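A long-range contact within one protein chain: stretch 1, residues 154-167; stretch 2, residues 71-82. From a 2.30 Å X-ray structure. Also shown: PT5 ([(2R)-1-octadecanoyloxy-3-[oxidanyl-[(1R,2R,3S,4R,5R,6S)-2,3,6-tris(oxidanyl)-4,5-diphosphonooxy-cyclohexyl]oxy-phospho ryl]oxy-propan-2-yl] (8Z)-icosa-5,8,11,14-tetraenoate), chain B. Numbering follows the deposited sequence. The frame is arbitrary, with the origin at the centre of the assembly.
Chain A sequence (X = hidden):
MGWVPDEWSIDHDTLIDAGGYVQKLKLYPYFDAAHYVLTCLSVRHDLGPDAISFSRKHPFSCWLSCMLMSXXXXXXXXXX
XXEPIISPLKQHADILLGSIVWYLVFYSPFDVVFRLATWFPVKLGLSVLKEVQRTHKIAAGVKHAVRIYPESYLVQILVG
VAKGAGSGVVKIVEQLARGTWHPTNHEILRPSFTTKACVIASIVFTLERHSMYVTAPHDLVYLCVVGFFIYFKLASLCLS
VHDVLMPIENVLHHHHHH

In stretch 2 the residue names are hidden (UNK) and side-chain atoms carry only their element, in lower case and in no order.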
ATOM      1  N   LEU A 154     -12.634  11.122 -14.890  1.00 42.86           N
ATOM      2  CA  LEU A 154     -11.586  11.256 -13.896  1.00 37.60           C
ATOM      3  C   LEU A 154     -10.773   9.975 -13.768  1.00 38.62           C
ATOM      4  O   LEU A 154      -9.549  10.013 -13.797  1.00 40.88           O
ATOM      5  CB  LEU A 154     -12.199  11.628 -12.555  1.00 41.81           C
ATOM      6  CG  LEU A 154     -11.232  12.210 -11.528  1.00 49.39           C
ATOM      7  CD1 LEU A 154     -10.358  13.268 -12.187  1.00 52.81           C
ATOM      8  CD2 LEU A 154     -12.032  12.805 -10.377  1.00 51.47           C
ATOM      9  N   VAL A 155     -11.457   8.843 -13.623  1.00 32.30           N
ATOM     10  CA  VAL A 155     -10.774   7.564 -13.512  1.00 37.02           C
ATOM     11  C   VAL A 155      -9.893   7.335 -14.746  1.00 40.35           C
ATOM     12  O   VAL A 155      -8.740   6.907 -14.631  1.00 36.52           O
ATOM     13  CB  VAL A 155     -11.780   6.405 -13.391  1.00 45.96           C
ATOM     14  CG1 VAL A 155     -11.050   5.078 -13.398  1.00 40.63           C
ATOM     15  CG2 VAL A 155     -12.573   6.542 -12.110  1.00 45.75           C
ATOM     16  N   GLN A 156     -10.442   7.630 -15.920  1.00 33.43           N
ATOM     17  CA  GLN A 156      -9.720   7.469 -17.168  1.00 35.87           C
ATOM     18  C   GLN A 156      -8.422   8.282 -17.158  1.00 38.08           C
ATOM     19  O   GLN A 156      -7.368   7.799 -17.566  1.00 31.75           O
ATOM     20  CB  GLN A 156     -10.609   7.904 -18.327  1.00 31.27           C
ATOM     21  CG  GLN A 156     -11.806   6.987 -18.552  1.00 44.75           C
ATOM     22  CD  GLN A 156     -12.881   7.634 -19.406  1.00 46.23           C
ATOM     23  OE1 GLN A 156     -12.626   8.633 -20.080  1.00 51.36           O
ATOM     24  NE2 GLN A 156     -14.080   7.070 -19.387  1.00 46.00           N
ATOM     25  N   ILE A 157      -8.497   9.514 -16.677  1.00 33.56           N
ATOM     26  CA  ILE A 157      -7.319  10.353 -16.636  1.00 36.42           C
ATOM     27  C   ILE A 157      -6.295   9.816 -15.634  1.00 31.09           C
ATOM     28  O   ILE A 157      -5.123   9.644 -15.970  1.00 36.72           O
ATOM     29  CB  ILE A 157      -7.702  11.806 -16.290  1.00 33.20           C
ATOM     30  CG1 ILE A 157      -8.556  12.386 -17.418  1.00 38.66           C
ATOM     31  CG2 ILE A 157      -6.465  12.665 -16.140  1.00 32.71           C
ATOM     32  CD1 ILE A 157      -9.178  13.739 -17.081  1.00 43.02           C
ATOM     33  N   LEU A 158      -6.739   9.531 -14.416  1.00 28.67           N
ATOM     34  CA  LEU A 158      -5.839   9.024 -13.390  1.00 28.65           C
ATOM     35  C   LEU A 158      -5.144   7.731 -13.810  1.00 30.48           C
ATOM     36  O   LEU A 158      -3.952   7.546 -13.559  1.00 29.22           O
ATOM     37  CB  LEU A 158      -6.602   8.832 -12.078  1.00 39.13           C
ATOM     38  CG  LEU A 158      -7.186  10.146 -11.556  1.00 45.18           C
ATOM     39  CD1 LEU A 158      -8.040   9.887 -10.327  1.00 43.49           C
ATOM     40  CD2 LEU A 158      -6.048  11.118 -11.246  1.00 40.59           C
ATOM     41  N   VAL A 159      -5.883   6.836 -14.453  1.00 26.73           N
ATOM     42  CA  VAL A 159      -5.287   5.590 -14.906  1.00 31.50           C
ATOM     43  C   VAL A 159      -4.192   5.896 -15.940  1.00 36.43           C
ATOM     44  O   VAL A 159      -3.111   5.303 -15.909  1.00 32.46           O
ATOM     45  CB  VAL A 159      -6.357   4.649 -15.511  1.00 33.03           C
ATOM     46  CG1 VAL A 159      -5.689   3.497 -16.261  1.00 28.83           C
ATOM     47  CG2 VAL A 159      -7.235   4.093 -14.392  1.00 32.58           C
ATOM     48  N   GLY A 160      -4.474   6.836 -16.839  1.00 31.79           N
ATOM     49  CA  GLY A 160      -3.507   7.205 -17.846  1.00 24.88           C
ATOM     50  C   GLY A 160      -2.243   7.740 -17.201  1.00 37.63           C
ATOM     51  O   GLY A 160      -1.126   7.420 -17.624  1.00 34.85           O
ATOM     52  N   VAL A 161      -2.417   8.558 -16.169  1.00 32.89           N
ATOM     53  CA  VAL A 161      -1.284   9.134 -15.459  1.00 37.21           C
ATOM     54  C   VAL A 161      -0.519   8.049 -14.698  1.00 39.53           C
ATOM     55  O   VAL A 161       0.713   8.069 -14.641  1.00 41.33           O
ATOM     56  CB  VAL A 161      -1.760  10.222 -14.472  1.00 42.31           C
ATOM     57  CG1 VAL A 161      -0.588  10.796 -13.706  1.00 32.47           C
ATOM     58  CG2 VAL A 161      -2.468  11.329 -15.236  1.00 37.10           C
ATOM     59  N   ALA A 162      -1.250   7.097 -14.125  1.00 37.37           N
ATOM     60  CA  ALA A 162      -0.629   6.012 -13.367  1.00 41.15           C
ATOM     61  C   ALA A 162       0.269   5.185 -14.275  1.00 36.84           C
ATOM     62  O   ALA A 162       1.362   4.789 -13.879  1.00 35.93           O
ATOM     63  CB  ALA A 162      -1.702   5.122 -12.728  1.00 35.93           C
ATOM     64  N   LYS A 163      -0.195   4.930 -15.494  1.00 28.97           N
ATOM     65  CA  LYS A 163       0.586   4.163 -16.459  1.00 35.30           C
ATOM     66  C   LYS A 163       1.830   4.922 -16.898  1.00 32.40           C
ATOM     67  O   LYS A 163       2.865   4.318 -17.170  1.00 40.99           O
ATOM     68  CB  LYS A 163      -0.254   3.830 -17.699  1.00 34.45           C
ATOM     69  CG  LYS A 163      -1.353   2.814 -17.452  1.00 37.68           C
ATOM     70  CD  LYS A 163      -0.789   1.435 -17.153  1.00 44.99           C
ATOM     71  CE  LYS A 163      -0.996   0.481 -18.317  1.00 45.69           C
ATOM     72  NZ  LYS A 163      -0.338   0.955 -19.566  1.00 51.50           N
ATOM     73  N   GLY A 164       1.731   6.248 -16.954  1.00 39.66           N
ATOM     74  CA  GLY A 164       2.859   7.057 -17.386  1.00 34.71           C
ATOM     75  C   GLY A 164       3.827   7.544 -16.324  1.00 40.38           C
ATOM     76  O   GLY A 164       5.006   7.740 -16.615  1.00 44.09           O
ATOM     77  N   ALA A 165       3.358   7.734 -15.095  1.00 36.96           N
ATOM     78  CA  ALA A 165       4.231   8.237 -14.032  1.00 37.21           C
ATOM     79  C   ALA A 165       4.209   7.451 -12.716  1.00 39.98           C
ATOM     80  O   ALA A 165       4.635   7.958 -11.682  1.00 41.00           O
ATOM     81  CB  ALA A 165       3.886   9.699 -13.754  1.00 39.49           C
ATOM     82  N   GLY A 166       3.732   6.213 -12.746  1.00 44.32           N
ATOM     83  CA  GLY A 166       3.672   5.432 -11.519  1.00 42.96           C
ATOM     84  C   GLY A 166       4.992   5.005 -10.897  1.00 39.24           C
ATOM     85  O   GLY A 166       5.019   4.529  -9.761  1.00 41.92           O
ATOM     86  N   SER A 167       6.098   5.173 -11.610  1.00 33.76           N
ATOM     87  CA  SER A 167       7.375   4.744 -11.060  1.00 37.52           C
ATOM     88  C   SER A 167       7.725   5.468  -9.754  1.00 35.47           C
ATOM     89  O   SER A 167       8.463   4.939  -8.920  1.00 40.16           O
ATOM     90  CB  SER A 167       8.502   4.924 -12.102  1.00 33.56           C
ATOM     91  OG  SER A 167       8.808   6.287 -12.313  1.00 49.11           O
ATOM     92  N   UNK A  71       8.007  -2.209 -14.364  1.00 33.75           N
ATOM     93  CA  UNK A  71       6.585  -2.340 -14.661  1.00 34.66           C
ATOM     94  C   UNK A  71       5.711  -1.566 -13.679  1.00 34.09           C
ATOM     95  O   UNK A  71       4.529  -1.872 -13.499  1.00 32.40           O
ATOM     96  c   UNK A  71       8.281  -6.007 -17.718  1.00 37.11           C
ATOM     97  c   UNK A  71       6.895  -4.619 -15.710  1.00 40.61           C
ATOM     98  c   UNK A  71       8.684  -6.106 -16.387  1.00 43.79           C
ATOM     99  c   UNK A  71       7.987  -5.415 -15.392  1.00 42.62           C
ATOM    100  c   UNK A  71       7.185  -5.215 -18.049  1.00 42.82           C
ATOM    101  c   UNK A  71       6.495  -4.526 -17.042  1.00 43.53           C
ATOM    102  c   UNK A  71       6.204  -3.820 -14.650  1.00 35.91           C
ATOM    103  N   UNK A  72       6.303  -0.553 -13.061  1.00 26.90           N
ATOM    104  CA  UNK A  72       5.618   0.271 -12.072  1.00 36.66           C
ATOM    105  C   UNK A  72       4.243   0.761 -12.516  1.00 35.10           C
ATOM    106  O   UNK A  72       3.261   0.615 -11.787  1.00 32.91           O
ATOM    107  c   UNK A  72       6.496   1.459 -11.702  1.00 23.76           C
ATOM    108  N   UNK A  73       4.187   1.343 -13.711  1.00 35.27           N
ATOM    109  CA  UNK A  73       2.937   1.861 -14.236  1.00 30.55           C
ATOM    110  C   UNK A  73       1.830   0.828 -14.287  1.00 27.93           C
ATOM    111  O   UNK A  73       0.671   1.140 -13.995  1.00 32.18           O
ATOM    112  N   UNK A  74       2.181  -0.400 -14.655  1.00 31.08           N
ATOM    113  CA  UNK A  74       1.196  -1.478 -14.736  1.00 38.29           C
ATOM    114  C   UNK A  74       0.758  -1.951 -13.349  1.00 36.13           C
ATOM    115  O   UNK A  74      -0.405  -2.313 -13.155  1.00 34.04           O
ATOM    116  c   UNK A  74       1.755  -2.663 -15.527  1.00 37.93           C
ATOM    117  o   UNK A  74       2.106  -2.270 -16.836  1.00 38.88           O
ATOM    118  N   UNK A  75       1.680  -1.951 -12.389  1.00 26.78           N
ATOM    119  CA  UNK A  75       1.323  -2.367 -11.039  1.00 27.33           C
ATOM    120  C   UNK A  75       0.392  -1.340 -10.415  1.00 33.61           C
ATOM    121  O   UNK A  75      -0.615  -1.700  -9.806  1.00 39.63           O
ATOM    122  c   UNK A  75       3.563  -6.151 -10.722  1.00 33.09           C
ATOM    123  c   UNK A  75       2.561  -2.536 -10.160  1.00 31.40           C
ATOM    124  c   UNK A  75       3.373  -3.751 -10.485  1.00 31.85           C
ATOM    125  c   UNK A  75       4.901  -6.011 -11.062  1.00 31.17           C
ATOM    126  c   UNK A  75       4.711  -3.628 -10.829  1.00 28.21           C
ATOM    127  c   UNK A  75       2.805  -5.018 -10.437  1.00 32.75           C
ATOM    128  c   UNK A  75       5.476  -4.747 -11.115  1.00 35.87           C
ATOM    129  N   UNK A  76       0.713  -0.058 -10.572  1.00 27.75           N
ATOM    130  CA  UNK A  76      -0.133   0.978 -10.002  1.00 30.77           C
ATOM    131  C   UNK A  76      -1.515   0.932 -10.652  1.00 33.69           C
ATOM    132  O   UNK A  76      -2.545   1.049  -9.980  1.00 36.17           O
ATOM    133  c   UNK A  76       0.498   2.352 -10.212  1.00 30.13           C
ATOM    134  c   UNK A  76       0.645   4.764  -9.586  1.00 29.78           C
ATOM    135  c   UNK A  76      -0.224   3.510  -9.515  1.00 34.34           C
ATOM    136  c   UNK A  76      -0.515   3.134  -8.065  1.00 34.19           C
ATOM    137  N   UNK A  77      -1.528   0.753 -11.968  1.00 33.74           N
ATOM    138  CA  UNK A  77      -2.774   0.680 -12.708  1.00 37.77           C
ATOM    139  C   UNK A  77      -3.651  -0.433 -12.151  1.00 37.11           C
ATOM    140  O   UNK A  77      -4.815  -0.198 -11.846  1.00 38.66           O
ATOM    141  c   UNK A  77      -2.497   0.440 -14.200  1.00 40.72           C
ATOM    142  o   UNK A  77      -3.706   0.314 -14.930  1.00 46.78           O
ATOM    143  N   UNK A  78      -3.101  -1.638 -12.005  1.00 35.97           N
ATOM    144  CA  UNK A  78      -3.883  -2.758 -11.471  1.00 37.65           C
ATOM    145  C   UNK A  78      -4.378  -2.425 -10.069  1.00 37.02           C
ATOM    146  O   UNK A  78      -5.522  -2.718  -9.708  1.00 34.72           O
ATOM    147  c   UNK A  78      -3.045  -4.048 -11.435  1.00 43.18           C
ATOM    148  s   UNK A  78      -2.581  -4.706 -13.067  1.00 40.01           S
ATOM    149  N   UNK A  79      -3.509  -1.805  -9.279  1.00 35.40           N
ATOM    150  CA  UNK A  79      -3.871  -1.422  -7.929  1.00 34.64           C
ATOM    151  C   UNK A  79      -5.110  -0.514  -7.942  1.00 39.60           C
ATOM    152  O   UNK A  79      -6.049  -0.731  -7.185  1.00 41.10           O
ATOM    153  c   UNK A  79      -3.706   0.933  -3.408  1.00 39.33           C
ATOM    154  c   UNK A  79      -2.702  -0.702  -7.259  1.00 35.40           C
ATOM    155  c   UNK A  79      -3.498   1.773  -4.493  1.00 41.94           C
ATOM    156  c   UNK A  79      -3.578  -0.440  -3.564  1.00 36.74           C
ATOM    157  c   UNK A  79      -3.033  -0.135  -5.907  1.00 34.64           C
ATOM    158  c   UNK A  79      -3.159   1.236  -5.735  1.00 35.82           C
ATOM    159  c   UNK A  79      -3.240  -0.969  -4.813  1.00 43.75           C
ATOM    160  N   UNK A  80      -5.119   0.488  -8.815  1.00 34.81           N
ATOM    161  CA  UNK A  80      -6.245   1.411  -8.887  1.00 34.27           C
ATOM    162  C   UNK A  80      -7.544   0.769  -9.361  1.00 36.20           C
ATOM    163  O   UNK A  80      -8.624   1.102  -8.871  1.00 37.74           O
ATOM    164  c   UNK A  80      -5.911   2.586  -9.808  1.00 33.17           C
ATOM    165  c   UNK A  80      -4.693   3.429  -9.428  1.00 44.22           C
ATOM    166  c   UNK A  80      -4.529   4.521 -10.462  1.00 42.83           C
ATOM    167  c   UNK A  80      -4.864   4.020  -8.028  1.00 34.34           C
ATOM    168  N   UNK A  81      -7.441  -0.154 -10.308  1.00 35.08           N
ATOM    169  CA  UNK A  81      -8.620  -0.812 -10.859  1.00 37.08           C
ATOM    170  C   UNK A  81      -9.081  -2.049 -10.101  1.00 31.71           C
ATOM    171  O   UNK A  81     -10.099  -2.641 -10.441  1.00 47.75           O
ATOM    172  c   UNK A  81      -9.362   0.938 -13.242  1.00 29.04           C
ATOM    173  c   UNK A  81      -7.660  -0.346 -14.581  1.00 32.70           C
ATOM    174  c   UNK A  81      -8.365  -1.164 -12.325  1.00 25.49           C
ATOM    175  c   UNK A  81      -8.102   0.074 -13.187  1.00 38.96           C
ATOM    176  N   UNK A  82      -8.338  -2.437  -9.075  1.00 37.21           N
ATOM    177  CA  UNK A  82      -8.714  -3.606  -8.300  1.00 35.81           C
ATOM    178  C   UNK A  82      -8.431  -4.925  -9.004  1.00 39.34           C
ATOM    179  O   UNK A  82      -9.070  -5.931  -8.720  1.00 38.23           O
TER
HETATM  180  O12 PT5 B 301       6.801  13.723  -9.101  1.00 60.76           O
HETATM  181  P1  PT5 B 301       6.533  12.297  -8.647  1.00 49.82           P
HETATM  182  O13 PT5 B 301       5.012  11.633  -9.161  1.00 61.05           O
HETATM  183  O11 PT5 B 301       6.527  12.080  -7.021  1.00 61.98           O
HETATM  184  O6  PT5 B 301      10.234  11.506  -9.611  1.00 65.39           O
HETATM  185  O1  PT5 B 301       7.566  11.235  -9.195  1.00 55.46           O
HETATM  186  C1  PT5 B 301       8.050  11.278 -10.541  1.00 48.49           C
HETATM  187  C6  PT5 B 301       9.428  10.687 -10.461  1.00 53.66           C
HETATM  188  C2  PT5 B 301       7.174  10.447 -11.553  1.00 57.08           C
HETATM  189  O2  PT5 B 301       7.029   9.093 -11.082  1.00 56.02           O
HETATM  190  C3  PT5 B 301       7.868  10.380 -12.948  1.00 56.43           C
HETATM  191  O3  PT5 B 301       7.096   9.525 -13.780  1.00 57.58           O
HETATM  192  C4  PT5 B 301       9.273   9.836 -12.870  1.00 54.05           C
HETATM  193  O4  PT5 B 301       9.914  10.006 -14.097  1.00 54.95           O
HETATM  194  P4  PT5 B 301      10.350   8.715 -14.993  1.00 55.27           P
HETATM  195  O41 PT5 B 301      11.280   7.666 -14.189  1.00 56.83           O
HETATM  196  O42 PT5 B 301      11.153   9.196 -16.311  1.00 55.86           O
HETATM  197  O43 PT5 B 301       9.102   7.983 -15.407  1.00 48.63           O
HETATM  198  C5  PT5 B 301      10.132  10.565 -11.817  1.00 59.27           C
HETATM  199  O5  PT5 B 301      11.330   9.809 -11.644  1.00 67.08           O
HETATM  200  P5  PT5 B 301      12.695  10.484 -12.241  1.00 79.61           P
HETATM  201  O52 PT5 B 301      12.418  11.718 -13.208  1.00 68.61           O
HETATM  202  O51 PT5 B 301      13.675  10.902 -10.941  1.00 79.55           O
HETATM  203  O53 PT5 B 301      13.363   9.146 -12.971  1.00 69.92           O
HETATM  204  C7  PT5 B 301       4.516  10.386  -8.598  1.00 49.35           C
HETATM  205  C8  PT5 B 301       3.015  10.591  -8.319  1.00 66.16           C
HETATM  206  C9  PT5 B 301       2.681  11.067  -6.869  1.00 69.06           C
HETATM  207  O16 PT5 B 301       2.314   9.313  -8.581  1.00 69.91           O
HETATM  208  C10 PT5 B 301       1.594   9.250  -9.740  1.00 66.93           C
HETATM  209  O17 PT5 B 301       2.086   9.044 -10.836  1.00 75.68           O
HETATM  210  O18 PT5 B 301       1.628  10.180  -6.289  1.00 84.44           O
HETATM  211  C11 PT5 B 301       0.773  10.597  -5.216  1.00 90.74           C
HETATM  212  O19 PT5 B 301       0.477  11.792  -4.926  1.00 97.69           O
HETATM  213  C12 PT5 B 301       0.091   9.453  -9.547  1.00 63.45           C
HETATM  214  C13 PT5 B 301      -0.865   8.362 -10.092  1.00 52.05           C
HETATM  215  C14 PT5 B 301      -2.342   8.759  -9.862  1.00 37.05           C
HETATM  216  C15 PT5 B 301      -2.994   8.006  -8.688  1.00 46.45           C
HETATM  217  C16 PT5 B 301      -4.531   8.234  -8.589  1.00 48.09           C
HETATM  218  C17 PT5 B 301      -5.050   8.354  -7.122  1.00 48.71           C
HETATM  219  C18 PT5 B 301      -6.353   7.590  -6.871  1.00 61.34           C
HETATM  220  C19 PT5 B 301      -6.707   7.105  -5.771  1.00 65.41           C
HETATM  221  C20 PT5 B 301      -6.255   6.041  -4.757  1.00 64.91           C
HETATM  222  C21 PT5 B 301      -5.447   6.556  -3.539  1.00 59.75           C
HETATM  223  C22 PT5 B 301      -4.773   5.421  -2.744  1.00 59.59           C
HETATM  224  C23 PT5 B 301      -4.881   5.614  -1.217  1.00 51.73           C
HETATM  225  C24 PT5 B 301      -5.393   4.355  -0.483  1.00 58.99           C
HETATM  226  C31 PT5 B 301       0.223   9.411  -4.420  1.00 88.23           C
HETATM  227  C32 PT5 B 301      -1.028   8.769  -5.087  1.00 85.30           C
HETATM  228  C33 PT5 B 301      -1.522   7.482  -4.362  1.00 84.39           C
HETATM  229  C34 PT5 B 301      -0.963   6.159  -4.944  1.00 79.87           C
HETATM  230  C35 PT5 B 301      -1.312   4.769  -4.215  1.00 75.19           C
HETATM  231  C36 PT5 B 301      -0.439   4.132  -3.355  1.00 74.58           C
HETATM  232  C37 PT5 B 301      -1.009   3.362  -2.144  1.00 79.63           C
HETATM  233  C38 PT5 B 301      -0.270   2.123  -2.061  1.00 81.73           C
HETATM  234  C39 PT5 B 301       0.747   1.729  -1.086  1.00 93.10           C
HETATM  235  C40 PT5 B 301       2.105   2.356  -1.116  1.00 93.43           C
HETATM  236  C25 PT5 B 301      -4.246   3.572   0.203  1.00 63.05           C
HETATM  237  C26 PT5 B 301      -4.699   2.200   0.728  1.00 64.21           C
HETATM  238  C41 PT5 B 301       2.457   3.349  -0.001  1.00 80.03           C
HETATM  239  C42 PT5 B 301       3.804   4.044  -0.230  1.00 72.64           C
HETATM  240  C43 PT5 B 301       3.682   5.369  -0.991  1.00 66.85           C

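Position 71 carries one carbon and then a ring of six carbons, with no oxygen on the ring. It lies beyond the reach of stretch 1. This is Phe71, at the N-cap position of the helix that follows.

Position 72 has a single side-chain carbon. That CB points toward stretch 1 and lies 3.5 Å from CA of Ser167 and 3.9 Å from O of Gly166. One carbon means Ala72.

Position 73 has no side-chain atoms. Its CA sits 3.3 Å from O of Ala162, a CA-H...O contact, and 4.0 Å from CA of Lys163. An ideal CB here would fall 2.4 Å from O of Lys163, a clash. The residue is Gly73.

Position 74 has one carbon and then one oxygen. Its CB points away from stretch 1, and its CA is 4.3 Å from CD of Lys163. One carbon and a hydroxyl oxygen identify Ser74.

Position 75 repeats the pattern of one carbon and a six-carbon ring. It does not touch stretch 1. It is Phe75.

Position 76 has four carbons, forked at the second. The forking carbon lies 3.9 Å from CB of Ala162, and one branch end comes within 3.7 Å of CA of Gly166. A fork at the second carbon gives leucine, so this is Leu76. Its CD2 also lies 3.9 Å from C13 of PT5, on the lipid's acyl chain.

Position 77 has one carbon and one oxygen. The CB is 3.6 Å from CD of Lys163, and the oxygen is 4.0 Å from CG1 of Val159. This is Ser77, with chi1 in the t well.

Position 78 has one carbon and then a sulfur. It makes no contact with stretch 1. The sulfur directly after CB makes it Cys78.

Position 79 has one carbon and a six-carbon ring, out of reach of stretch 1. It is Phe79. Its CE2 lies 3.7 Å from C35 of PT5, and the ring meets that carbon obliquely.

Position 80 has four carbons, forked at the second. A branch end lies 3.7 Å from CB of Ala162. This is Leu80.

Position 81 has the same forked set of four carbons. Its CB points sideways, but its end comes nearer, and a terminal carbon reaches 4.0 Å from CG2 of Val159. It is Leu81.

Position 82 has no side-chain atoms and a positive phi, which favours glycine. Gly82 closes the helix in a Schellman motif.

The two helices run roughly antiparallel, at 150°, and their axes approach to 7.0 Å. Gly73 lets the backbones come close near Ala162 and Lys163. Farther along, Val159 and Ala162 pack against Leu76, Leu80 and Leu81. No hydrogen bond crosses between the stretches, so close packing dominates the 503 Å² buried. PT5 borders both: its O2 donates a hydrogen bond to O of Ala165 at 2.7 Å, while its acyl chains reach Leu76 and Phe79.

Stretch 2, residues 71-82: FAGSFLSCFLLG
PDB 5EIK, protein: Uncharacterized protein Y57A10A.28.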